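PDB 7KFF: tRNA (guanine-N(1)-)-methyltransferase, which catalyses the transfer of a methyl group from S-adenosyl-L-methionine to the N1 atom of guanine 37 in tRNA. Local coordinates for residues Asp134-Thr142 with Trp156-Ala165; Phe229-Pro237 with Arg267-Arg278. One frame throughout, in Å; residues are numbered along the deposited sequence.

Contact 1: residues Asp134-Thr142 with Trp156-Ala165; sequences DKPLLLVPT and WSNEEHIVFA. With SAH (S-adenosyl-L-homocysteine), chain C.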
loop_
_atom_site.group_PDB
_atom_site.type_symbol
_atom_site.label_atom_id
_atom_site.label_comp_id
_atom_site.label_asym_id
_atom_site.label_seq_id
_atom_site.Cartn_x
_atom_site.Cartn_y
_atom_site.Cartn_z
ATOM N N ASP A 134 8.721 3.728 26.652
ATOM C CA ASP A 134 7.644 4.621 27.050
ATOM C C ASP A 134 7.377 5.724 26.039
ATOM O O ASP A 134 6.379 6.435 26.174
ATOM C CB ASP A 134 7.991 5.268 28.395
ATOM C CG ASP A 134 8.017 4.271 29.529
ATOM O OD1 ASP A 134 7.118 3.406 29.566
ATOM O OD2 ASP A 134 8.933 4.348 30.380
ATOM N N LYS A 135 8.240 5.900 25.057
ATOM C CA LYS A 135 7.970 6.889 24.035
ATOM C C LYS A 135 6.900 6.367 23.082
ATOM O O LYS A 135 6.835 5.171 22.815
ATOM C CB LYS A 135 9.236 7.163 23.234
ATOM C CG LYS A 135 10.358 7.818 24.022
ATOM C CD LYS A 135 11.592 8.028 23.163
ATOM C CE LYS A 135 12.683 8.743 23.943
ATOM N NZ LYS A 135 13.952 8.827 23.171
ATOM N N PRO A 136 6.073 7.245 22.535
ATOM C CA PRO A 136 5.142 6.821 21.483
ATOM C C PRO A 136 5.899 6.456 20.221
ATOM O O PRO A 136 7.055 6.828 20.029
ATOM C CB PRO A 136 4.261 8.054 21.257
ATOM C CG PRO A 136 5.049 9.188 21.808
ATOM C CD PRO A 136 5.940 8.676 22.864
ATOM N N LEU A 137 5.222 5.733 19.343
ATOM C CA LEU A 137 5.784 5.333 18.062
ATOM C C LEU A 137 5.422 6.375 17.011
ATOM O O LEU A 137 4.248 6.736 16.880
ATOM C CB LEU A 137 5.215 3.979 17.636
ATOM C CG LEU A 137 5.693 3.404 16.302
ATOM C CD1 LEU A 137 7.181 3.104 16.334
ATOM C CD2 LEU A 137 4.914 2.144 15.958
ATOM N N LEU A 138 6.425 6.858 16.271
ATOM C CA LEU A 138 6.239 7.735 15.124
ATOM C C LEU A 138 6.545 6.964 13.853
ATOM O O LEU A 138 7.676 6.488 13.666
ATOM C CB LEU A 138 7.139 8.962 15.217
ATOM C CG LEU A 138 7.099 9.904 14.022
ATOM C CD1 LEU A 138 5.721 10.535 13.875
ATOM C CD2 LEU A 138 8.162 10.980 14.106
ATOM N N LEU A 139 5.533 6.828 12.999
ATOM C CA LEU A 139 5.692 6.209 11.687
ATOM C C LEU A 139 5.757 7.297 10.620
ATOM O O LEU A 139 4.899 8.184 10.569
ATOM C CB LEU A 139 4.566 5.231 11.388
ATOM C CG LEU A 139 4.537 4.042 12.340
ATOM C CD1 LEU A 139 3.418 3.105 11.960
ATOM C CD2 LEU A 139 5.853 3.291 12.392
ATOM N N VAL A 140 6.793 7.231 9.797
ATOM C CA VAL A 140 7.052 8.199 8.743
ATOM C C VAL A 140 7.052 7.454 7.420
ATOM O O VAL A 140 8.051 6.823 7.052
ATOM C CB VAL A 140 8.395 8.925 8.955
ATOM C CG1 VAL A 140 8.571 9.976 7.866
ATOM C CG2 VAL A 140 8.497 9.535 10.356
ATOM N N PRO A 141 5.949 7.481 6.679
ATOM C CA PRO A 141 5.932 6.810 5.378
ATOM C C PRO A 141 6.943 7.444 4.434
ATOM O O PRO A 141 7.035 8.667 4.306
ATOM C CB PRO A 141 4.493 7.009 4.903
ATOM C CG PRO A 141 3.698 7.183 6.157
ATOM C CD PRO A 141 4.602 7.940 7.095
ATOM N N THR A 142 7.718 6.588 3.765
ATOM C CA THR A 142 8.644 7.047 2.754
ATOM C C THR A 142 9.027 5.850 1.907
ATOM O O THR A 142 9.208 4.742 2.453
ATOM C CB THR A 142 9.904 7.677 3.340
ATOM O OG1 THR A 142 10.901 7.653 2.326
ATOM C CG2 THR A 142 10.414 6.972 4.556
ATOM N N TRP A 156 3.145 -3.649 15.892
ATOM C CA TRP A 156 2.503 -2.360 16.109
ATOM C C TRP A 156 1.083 -2.503 16.644
ATOM O O TRP A 156 0.570 -1.553 17.237
ATOM C CB TRP A 156 2.552 -1.520 14.838
ATOM C CG TRP A 156 3.977 -1.241 14.413
ATOM C CD1 TRP A 156 5.101 -1.351 15.189
ATOM C CD2 TRP A 156 4.430 -0.858 13.107
ATOM N NE1 TRP A 156 6.225 -1.038 14.447
ATOM C CE2 TRP A 156 5.834 -0.744 13.166
ATOM C CE3 TRP A 156 3.780 -0.577 11.901
ATOM C CZ2 TRP A 156 6.596 -0.393 12.061
ATOM C CZ3 TRP A 156 4.542 -0.217 10.802
ATOM C CH2 TRP A 156 5.942 -0.143 10.889
ATOM N N SER A 157 0.449 -3.669 16.471
ATOM C CA SER A 157 -0.862 -3.890 17.075
ATOM C C SER A 157 -0.811 -3.799 18.594
ATOM O O SER A 157 -1.865 -3.643 19.228
ATOM C CB SER A 157 -1.453 -5.244 16.635
ATOM O OG SER A 157 -0.797 -6.348 17.213
ATOM N N ASN A 158 0.386 -3.861 19.186
ATOM C CA ASN A 158 0.557 -3.742 20.629
ATOM C C ASN A 158 0.761 -2.309 21.111
ATOM O O ASN A 158 0.849 -2.078 22.328
ATOM C CB ASN A 158 1.748 -4.591 21.064
ATOM C CG ASN A 158 1.483 -6.064 20.891
ATOM O OD1 ASN A 158 0.735 -6.654 21.658
ATOM N ND2 ASN A 158 2.088 -6.665 19.873
ATOM N N GLU A 159 0.859 -1.352 20.204
ATOM C CA GLU A 159 1.139 0.018 20.607
ATOM C C GLU A 159 -0.094 0.685 21.207
ATOM O O GLU A 159 -1.228 0.482 20.755
ATOM C CB GLU A 159 1.593 0.820 19.392
ATOM C CG GLU A 159 2.927 0.370 18.802
ATOM C CD GLU A 159 4.157 0.735 19.632
ATOM O OE1 GLU A 159 4.060 1.533 20.599
ATOM O OE2 GLU A 159 5.257 0.229 19.300
ATOM N N GLU A 160 0.136 1.531 22.207
ATOM C CA GLU A 160 -0.932 2.361 22.739
ATOM C C GLU A 160 -1.140 3.636 21.934
ATOM O O GLU A 160 -2.254 4.170 21.917
ATOM C CB GLU A 160 -0.609 2.767 24.169
ATOM C CG GLU A 160 -0.434 1.620 25.120
ATOM C CD GLU A 160 -0.119 2.099 26.524
ATOM O OE1 GLU A 160 0.230 1.254 27.369
ATOM O OE2 GLU A 160 -0.220 3.318 26.783
ATOM N N HIS A 161 -0.085 4.160 21.312
ATOM C CA HIS A 161 -0.129 5.454 20.638
ATOM C C HIS A 161 0.813 5.419 19.449
ATOM O O HIS A 161 2.035 5.279 19.629
ATOM C CB HIS A 161 0.302 6.572 21.593
ATOM C CG HIS A 161 0.028 7.941 21.072
ATOM N ND1 HIS A 161 0.609 9.072 21.600
ATOM C CD2 HIS A 161 -0.777 8.364 20.070
ATOM C CE1 HIS A 161 0.158 10.132 20.956
ATOM N NE2 HIS A 161 -0.673 9.731 20.014
ATOM N N ILE A 162 0.238 5.561 18.258
ATOM C CA ILE A 162 0.983 5.687 17.015
ATOM C C ILE A 162 0.671 7.047 16.405
ATOM O O ILE A 162 -0.499 7.399 16.225
ATOM C CB ILE A 162 0.684 4.550 16.023
ATOM C CG1 ILE A 162 0.869 3.178 16.667
ATOM C CG2 ILE A 162 1.595 4.712 14.809
ATOM C CD1 ILE A 162 0.544 2.004 15.746
ATOM N N VAL A 163 1.719 7.801 16.093
ATOM C CA VAL A 163 1.636 9.068 15.377
ATOM C C VAL A 163 2.199 8.839 13.984
ATOM O O VAL A 163 3.212 8.143 13.823
ATOM C CB VAL A 163 2.398 10.169 16.143
ATOM C CG1 VAL A 163 2.345 11.477 15.386
ATOM C CG2 VAL A 163 1.813 10.327 17.556
ATOM N N PHE A 164 1.543 9.413 12.989
ATOM C CA PHE A 164 1.976 9.360 11.599
ATOM C C PHE A 164 2.297 10.756 11.084
ATOM O O PHE A 164 1.475 11.661 11.213
ATOM C CB PHE A 164 0.886 8.776 10.702
ATOM C CG PHE A 164 0.524 7.355 10.996
ATOM C CD1 PHE A 164 -0.433 7.069 11.946
ATOM C CD2 PHE A 164 1.055 6.316 10.255
ATOM C CE1 PHE A 164 -0.833 5.760 12.180
ATOM C CE2 PHE A 164 0.659 5.011 10.477
ATOM C CZ PHE A 164 -0.293 4.734 11.443
ATOM N N ALA A 165 3.470 10.919 10.476
ATOM C CA ALA A 165 3.880 12.168 9.835
ATOM C C ALA A 165 3.793 11.972 8.328
ATOM O O ALA A 165 4.603 11.246 7.754
ATOM C CB ALA A 165 5.299 12.551 10.248
HETATM N N SAH C . 11.318 12.056 -4.453
HETATM C CA SAH C . 10.786 11.082 -3.521
HETATM C CB SAH C . 9.280 11.125 -3.658
HETATM C CG SAH C . 8.524 11.513 -2.400
HETATM S SD SAH C . 6.856 10.985 -2.741
HETATM C C SAH C . 11.247 9.658 -3.775
HETATM O O SAH C . 10.982 9.084 -4.830
HETATM O OXT SAH C . 11.871 9.044 -2.911
HETATM C "C5'" SAH C . 6.031 12.009 -1.531
HETATM C "C4'" SAH C . 5.649 11.286 -0.255
HETATM O "O4'" SAH C . 4.738 10.220 -0.519
HETATM C "C3'" SAH C . 6.783 10.642 0.558
HETATM O "O3'" SAH C . 7.506 11.584 1.264
HETATM C "C2'" SAH C . 5.989 9.659 1.419
HETATM O "O2'" SAH C . 5.349 10.317 2.485
HETATM C "C1'" SAH C . 4.933 9.195 0.439
HETATM N N9 SAH C . 5.329 7.973 -0.285
HETATM C C8 SAH C . 5.633 7.853 -1.623
HETATM N N7 SAH C . 5.866 6.560 -1.910
HETATM C C5 SAH C . 5.736 5.849 -0.756
HETATM C C6 SAH C . 5.867 4.501 -0.454
HETATM N N6 SAH C . 6.206 3.558 -1.356
HETATM N N1 SAH C . 5.652 4.101 0.845
HETATM C C2 SAH C . 5.298 5.017 1.807
HETATM N N3 SAH C . 5.154 6.341 1.522
HETATM C C4 SAH C . 5.377 6.731 0.260
HETATM O O HOH W 1 6.126 10.938 5.434
#
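Leu-137, Leu-138 and Leu-139 pair in parallel with Ile-162, Val-163 and Phe-164 on neighbouring strands of the central sheet of this SPOUT-family domain, joined along the chain through strand 146-147 and helix 150-156. Four backbone hydrogen bonds link them: Leu-137 N to His-161 O, Val-163 N to Leu-137 O, Leu-139 N to Val-163 O at 2.8 Å, and Ala-165 N to Leu-139 O. Trp-156, from helix 150-156, lays one indole face over the leucines that leave the sheet on its side. Leu-137 CD2 stands 3.7 Å from the centroid of the five-membered ring, and Leu-139 CD2 lies 3.9 Å from that of the six-membered ring, both as CH-pi contacts. With CG anti to the carbonyl carbon (chi1 -64°), Leu-139 runs alongside Phe-164, and its other methyl, CD1, touches Phe-164 CE2, Ile-162 CG2 and Trp-156 CZ3, 3.7 Å from each. On the opposite face of the sheet Leu-138 CD1 meets Val-163 CG1 at 3.8 Å. At the N-terminal ends of these two strands the carboxylate of Glu-159 lies beside Leu-137 and is salt-bridged to Arg-185, while His-161 NE2 is hydrogen-bonded to Asp-20 OD2. Where the strands end, a water donates to both Pro-141 O (2.7 Å) and Ala-165 O (2.8 Å), and the ribose O2' of S-adenosyl-L-homocysteine also donates to Pro-141 O. One carbonyl thus accepts from both ligand and water, and the water joins the ends of both strands beside the ligand, consistent with a well-defined place for the ribose.

Contact 2: residues Phe229-Pro237 with Arg267-Arg278; sequences FSDGLLEGP and REQSLKRTWEVR. With SAH (S-adenosyl-L-homocysteine), chain B.
Leu-233 and Leu-234 lie against helix 259-277 at the dimer interface, in a loop that continues from Asp-227 and Ser-228, two residues hydrogen-bonded to S-adenosyl-L-homocysteine in the second subunit's pocket. Two helix hydroxyls hold the backbone of Leu-234. Its N donates to Thr-274 OG1 over 2.9 Å, and its carbonyl O accepts from Ser-270 OG at 2.6 Å, the hydroxyl tilted 30° from the carbonyl plane. Because Thr-274 OG1 sits beside its own backbone N (chi1 -54°), it also donates to Ser-270 O, one turn back, while taking the loop N-H. Just upstream, a type I turn from Phe-229 to Gly-232 overlaps an Asx turn in which Asp-231 OD1 accepts from Leu-233 N. The other oxygen, OD2, makes a salt bridge with Arg-267 NH1 at 3.3 Å, the carboxylate and guanidinium planes 74° apart. Leu-233 CD1 rests over one face of that guanidinium, 3.5 Å from NH1, and also reaches Leu-271 CD2; Arg-267 has a second carboxylate partner in Asp-291. A water donates to both Asp-231 OD2 and Ser-270 OG. Near the C-terminal part of the helix, Leu-234 CD1 packs on Val-277 CB and on Arg-278 CG, the latter 3.8 Å away. Arg-273 and Arg-278 flank this leucine and carry their guanidinium groups across to the second subunit, to Ala-144 O and Asp-193 of that chain. Pro-237 CG meets Gln-269 OE1 at 3.7 Å.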
loop_
_atom_site.group_PDB
_atom_site.type_symbol
_atom_site.label_atom_id
_atom_site.label_comp_id
_atom_site.label_asym_id
_atom_site.label_seq_id
_atom_site.Cartn_x
_atom_site.Cartn_y
_atom_site.Cartn_z
ATOM N N PHE A 229 0.773 -15.530 3.835
ATOM C CA PHE A 229 2.083 -15.350 4.447
ATOM C C PHE A 229 2.194 -16.043 5.797
ATOM O O PHE A 229 3.300 -16.140 6.320
ATOM C CB PHE A 229 2.511 -13.875 4.595
ATOM C CG PHE A 229 2.225 -13.067 3.377
ATOM C CD1 PHE A 229 2.906 -13.322 2.205
ATOM C CD2 PHE A 229 1.252 -12.071 3.388
ATOM C CE1 PHE A 229 2.631 -12.600 1.061
ATOM C CE2 PHE A 229 0.961 -11.365 2.253
ATOM C CZ PHE A 229 1.648 -11.639 1.080
ATOM N N SER A 230 1.094 -16.532 6.378
ATOM C CA SER A 230 1.150 -17.065 7.736
ATOM C C SER A 230 2.155 -18.205 7.842
ATOM O O SER A 230 2.893 -18.299 8.829
ATOM C CB SER A 230 -0.245 -17.518 8.176
ATOM O OG SER A 230 -0.713 -18.621 7.415
ATOM N N ASP A 231 2.202 -19.073 6.829
ATOM C CA ASP A 231 3.126 -20.199 6.772
ATOM C C ASP A 231 4.168 -20.025 5.672
ATOM O O ASP A 231 4.751 -21.012 5.205
ATOM C CB ASP A 231 2.340 -21.486 6.532
ATOM C CG ASP A 231 1.488 -21.415 5.272
ATOM O OD1 ASP A 231 1.471 -20.340 4.627
ATOM O OD2 ASP A 231 0.838 -22.429 4.929
ATOM N N GLY A 232 4.399 -18.793 5.238
ATOM C CA GLY A 232 5.327 -18.513 4.169
ATOM C C GLY A 232 4.751 -18.617 2.778
ATOM O O GLY A 232 5.460 -18.313 1.808
ATOM N N LEU A 233 3.483 -19.003 2.647
ATOM C CA LEU A 233 2.860 -19.235 1.358
ATOM C C LEU A 233 1.703 -18.267 1.148
ATOM O O LEU A 233 1.117 -17.739 2.101
ATOM C CB LEU A 233 2.299 -20.661 1.277
ATOM C CG LEU A 233 3.296 -21.807 1.412
ATOM C CD1 LEU A 233 2.557 -23.144 1.378
ATOM C CD2 LEU A 233 4.356 -21.744 0.338
ATOM N N LEU A 234 1.369 -18.062 -0.123
ATOM C CA LEU A 234 0.177 -17.312 -0.493
ATOM C C LEU A 234 -1.066 -18.181 -0.335
ATOM O O LEU A 234 -1.014 -19.391 -0.530
ATOM C CB LEU A 234 0.267 -16.873 -1.955
ATOM C CG LEU A 234 1.495 -16.065 -2.333
ATOM C CD1 LEU A 234 1.435 -15.729 -3.836
ATOM C CD2 LEU A 234 1.615 -14.819 -1.492
ATOM N N GLU A 235 -2.194 -17.559 0.007
ATOM C CA GLU A 235 -3.437 -18.314 0.071
ATOM C C GLU A 235 -3.918 -18.674 -1.332
ATOM O O GLU A 235 -3.742 -17.915 -2.288
ATOM C CB GLU A 235 -4.533 -17.513 0.779
ATOM C CG GLU A 235 -4.447 -17.523 2.306
ATOM C CD GLU A 235 -4.873 -18.844 2.941
ATOM O OE1 GLU A 235 -4.283 -19.214 3.981
ATOM O OE2 GLU A 235 -5.804 -19.502 2.413
ATOM N N GLY A 236 -4.535 -19.846 -1.447
ATOM C CA GLY A 236 -5.145 -20.275 -2.687
ATOM C C GLY A 236 -6.532 -19.678 -2.885
ATOM O O GLY A 236 -7.027 -18.849 -2.100
ATOM N N PRO A 237 -7.174 -20.097 -3.969
ATOM C CA PRO A 237 -8.499 -19.559 -4.305
ATOM C C PRO A 237 -9.590 -20.043 -3.364
ATOM O O PRO A 237 -9.482 -21.091 -2.717
ATOM C CB PRO A 237 -8.751 -20.077 -5.722
ATOM C CG PRO A 237 -7.910 -21.310 -5.808
ATOM C CD PRO A 237 -6.682 -21.031 -4.998
ATOM N N ARG A 267 -3.706 -26.993 0.766
ATOM C CA ARG A 267 -2.251 -26.863 0.785
ATOM C C ARG A 267 -1.684 -26.855 -0.632
ATOM O O ARG A 267 -0.846 -26.011 -0.973
ATOM C CB ARG A 267 -1.643 -27.993 1.603
ATOM C CG ARG A 267 -0.140 -28.032 1.598
ATOM C CD ARG A 267 0.418 -27.154 2.661
ATOM N NE ARG A 267 1.875 -27.202 2.697
ATOM C CZ ARG A 267 2.614 -26.335 3.371
ATOM N NH1 ARG A 267 2.025 -25.371 4.065
ATOM N NH2 ARG A 267 3.931 -26.427 3.338
ATOM N N GLU A 268 -2.135 -27.787 -1.473
ATOM C CA GLU A 268 -1.684 -27.800 -2.862
ATOM C C GLU A 268 -1.955 -26.467 -3.546
ATOM O O GLU A 268 -1.093 -25.921 -4.242
ATOM C CB GLU A 268 -2.357 -28.938 -3.622
ATOM C CG GLU A 268 -1.898 -30.320 -3.172
ATOM C CD GLU A 268 -2.700 -31.451 -3.823
ATOM O OE1 GLU A 268 -3.728 -31.172 -4.487
ATOM O OE2 GLU A 268 -2.311 -32.614 -3.661
ATOM N N GLN A 269 -3.154 -25.932 -3.367
ATOM C CA GLN A 269 -3.502 -24.699 -4.059
ATOM C C GLN A 269 -2.674 -23.526 -3.561
ATOM O O GLN A 269 -2.384 -22.609 -4.330
ATOM C CB GLN A 269 -4.991 -24.422 -3.882
ATOM C CG GLN A 269 -5.875 -25.399 -4.622
ATOM C CD GLN A 269 -5.681 -25.310 -6.120
ATOM O OE1 GLN A 269 -5.783 -24.223 -6.699
ATOM N NE2 GLN A 269 -5.405 -26.432 -6.754
ATOM N N SER A 270 -2.300 -23.542 -2.283
ATOM C CA SER A 270 -1.394 -22.531 -1.753
ATOM C C SER A 270 0.006 -22.685 -2.338
ATOM O O SER A 270 0.624 -21.693 -2.758
ATOM C CB SER A 270 -1.412 -22.624 -0.231
ATOM O OG SER A 270 -0.446 -21.808 0.360
ATOM N N LEU A 271 0.500 -23.918 -2.435
ATOM C CA LEU A 271 1.781 -24.140 -3.100
ATOM C C LEU A 271 1.720 -23.702 -4.557
ATOM O O LEU A 271 2.666 -23.091 -5.070
ATOM C CB LEU A 271 2.155 -25.617 -3.051
ATOM C CG LEU A 271 2.512 -26.163 -1.673
ATOM C CD1 LEU A 271 2.521 -27.678 -1.668
ATOM C CD2 LEU A 271 3.877 -25.610 -1.236
ATOM N N LYS A 272 0.610 -24.008 -5.241
ATOM C CA LYS A 272 0.484 -23.686 -6.659
ATOM C C LYS A 272 0.452 -22.174 -6.869
ATOM O O LYS A 272 1.153 -21.647 -7.741
ATOM C CB LYS A 272 -0.792 -24.329 -7.210
ATOM C CG LYS A 272 -1.091 -24.035 -8.662
ATOM C CD LYS A 272 -2.296 -24.878 -9.108
ATOM C CE LYS A 272 -2.677 -24.645 -10.559
ATOM N NZ LYS A 272 -3.674 -23.559 -10.684
ATOM N N ARG A 273 -0.348 -21.456 -6.071
ATOM C CA ARG A 273 -0.412 -20.008 -6.229
ATOM C C ARG A 273 0.951 -19.399 -5.942
ATOM O O ARG A 273 1.394 -18.491 -6.651
ATOM C CB ARG A 273 -1.480 -19.405 -5.315
ATOM C CG ARG A 273 -1.601 -17.868 -5.404
ATOM C CD ARG A 273 -2.091 -17.389 -6.763
ATOM N NE ARG A 273 -3.521 -17.642 -6.929
ATOM C CZ ARG A 273 -4.488 -16.782 -6.616
ATOM N NH1 ARG A 273 -5.758 -17.129 -6.804
ATOM N NH2 ARG A 273 -4.194 -15.574 -6.136
ATOM N N THR A 274 1.643 -19.899 -4.912
ATOM C CA THR A 274 2.965 -19.358 -4.592
ATOM C C THR A 274 3.957 -19.646 -5.718
ATOM O O THR A 274 4.737 -18.770 -6.108
ATOM C CB THR A 274 3.456 -19.933 -3.258
ATOM O OG1 THR A 274 2.472 -19.705 -2.238
ATOM C CG2 THR A 274 4.783 -19.292 -2.851
ATOM N N TRP A 275 3.933 -20.864 -6.255
ATOM C CA TRP A 275 4.794 -21.186 -7.383
ATOM C C TRP A 275 4.499 -20.296 -8.584
ATOM O O TRP A 275 5.425 -19.828 -9.252
ATOM C CB TRP A 275 4.608 -22.651 -7.759
ATOM C CG TRP A 275 5.387 -23.051 -8.958
ATOM C CD1 TRP A 275 6.723 -23.309 -9.025
ATOM C CD2 TRP A 275 4.879 -23.223 -10.282
ATOM N NE1 TRP A 275 7.076 -23.647 -10.308
ATOM C CE2 TRP A 275 5.962 -23.598 -11.100
ATOM C CE3 TRP A 275 3.613 -23.103 -10.853
ATOM C CZ2 TRP A 275 5.815 -23.851 -12.458
ATOM C CZ3 TRP A 275 3.469 -23.356 -12.206
ATOM C CH2 TRP A 275 4.564 -23.722 -12.992
ATOM N N GLU A 276 3.215 -20.063 -8.883
ATOM C CA GLU A 276 2.858 -19.259 -10.050
ATOM C C GLU A 276 3.338 -17.823 -9.917
ATOM O O GLU A 276 3.816 -17.219 -10.891
ATOM C CB GLU A 276 1.335 -19.226 -10.213
ATOM C CG GLU A 276 0.706 -20.525 -10.640
ATOM C CD GLU A 276 -0.817 -20.509 -10.555
ATOM O OE1 GLU A 276 -1.403 -19.651 -9.837
ATOM O OE2 GLU A 276 -1.429 -21.367 -11.218
ATOM N N VAL A 277 3.165 -17.243 -8.735
ATOM C CA VAL A 277 3.257 -15.808 -8.558
ATOM C C VAL A 277 4.503 -15.378 -7.796
ATOM O O VAL A 277 5.038 -14.299 -8.069
ATOM C CB VAL A 277 1.975 -15.329 -7.832
ATOM C CG1 VAL A 277 2.011 -13.854 -7.599
ATOM C CG2 VAL A 277 0.706 -15.733 -8.609
ATOM N N ARG A 278 4.967 -16.184 -6.843
ATOM C CA ARG A 278 6.100 -15.830 -5.981
ATOM C C ARG A 278 6.987 -17.051 -5.789
ATOM O O ARG A 278 7.235 -17.496 -4.660
ATOM C CB ARG A 278 5.593 -15.318 -4.631
ATOM C CG ARG A 278 4.727 -14.083 -4.672
ATOM C CD ARG A 278 5.541 -12.851 -4.975
ATOM N NE ARG A 278 6.519 -12.548 -3.940
ATOM C CZ ARG A 278 6.240 -11.952 -2.786
ATOM N NH1 ARG A 278 5.002 -11.593 -2.493
ATOM N NH2 ARG A 278 7.192 -11.705 -1.908
HETATM N N SAH B . -7.751 -14.798 3.771
HETATM C CA SAH B . -7.172 -13.861 2.830
HETATM C CB SAH B . -7.524 -12.474 3.322
HETATM C CG SAH B . -8.360 -11.639 2.369
HETATM S SD SAH B . -8.162 -9.981 2.991
HETATM C C SAH B . -5.660 -13.952 2.707
HETATM O O SAH B . -4.932 -13.735 3.673
HETATM O OXT SAH B . -5.141 -14.218 1.625
HETATM C "C5'" SAH B . -9.604 -9.263 2.214
HETATM C "C4'" SAH B . -9.307 -8.474 0.954
HETATM O "O4'" SAH B . -8.448 -7.370 1.228
HETATM C "C3'" SAH B . -8.631 -9.222 -0.205
HETATM O "O3'" SAH B . -9.522 -10.035 -0.879
HETATM C "C2'" SAH B . -8.087 -8.046 -1.018
HETATM O "O2'" SAH B . -9.105 -7.430 -1.767
HETATM C "C1'" SAH B . -7.659 -7.100 0.082
HETATM N N9 SAH B . -6.244 -7.270 0.460
HETATM C C8 SAH B . -5.748 -7.766 1.645
HETATM N N7 SAH B . -4.404 -7.683 1.631
HETATM C C5 SAH B . -4.035 -7.157 0.431
HETATM C C6 SAH B . -2.801 -6.858 -0.132
HETATM N N6 SAH B . -1.621 -7.082 0.480
HETATM N N1 SAH B . -2.778 -6.309 -1.395
HETATM C C2 SAH B . -3.951 -6.053 -2.065
HETATM N N3 SAH B . -5.168 -6.331 -1.519
HETATM C C4 SAH B . -5.189 -6.876 -0.296
HETATM O O HOH W 2 4.559 -24.060 5.068
HETATM O O HOH W 3 -1.013 -22.745 3.248
#

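From the N terminus, strands 17-23 and 46-52 enter the central sheet before contact 1 opens at Asp-134. It closes a short loop through strand 146-147 and helix 150-156, placing strand 161-165 between 137-141 and 17-23. Strand 185-190 and helix 200-211 complete this part before the chain leaves it. Contact 2 then closes a longer loop, holding the hairpin 244-249, onto helix 259-277. The two loops follow in series, neither nesting nor crossing, with centres about 31 Å apart on opposite sides of the chain's centre. Contact 1 supplies Pro-141 and Thr-142 to a ligand pocket that the second subunit completes, whereas contact 2 follows the loop that reaches into the other pocket.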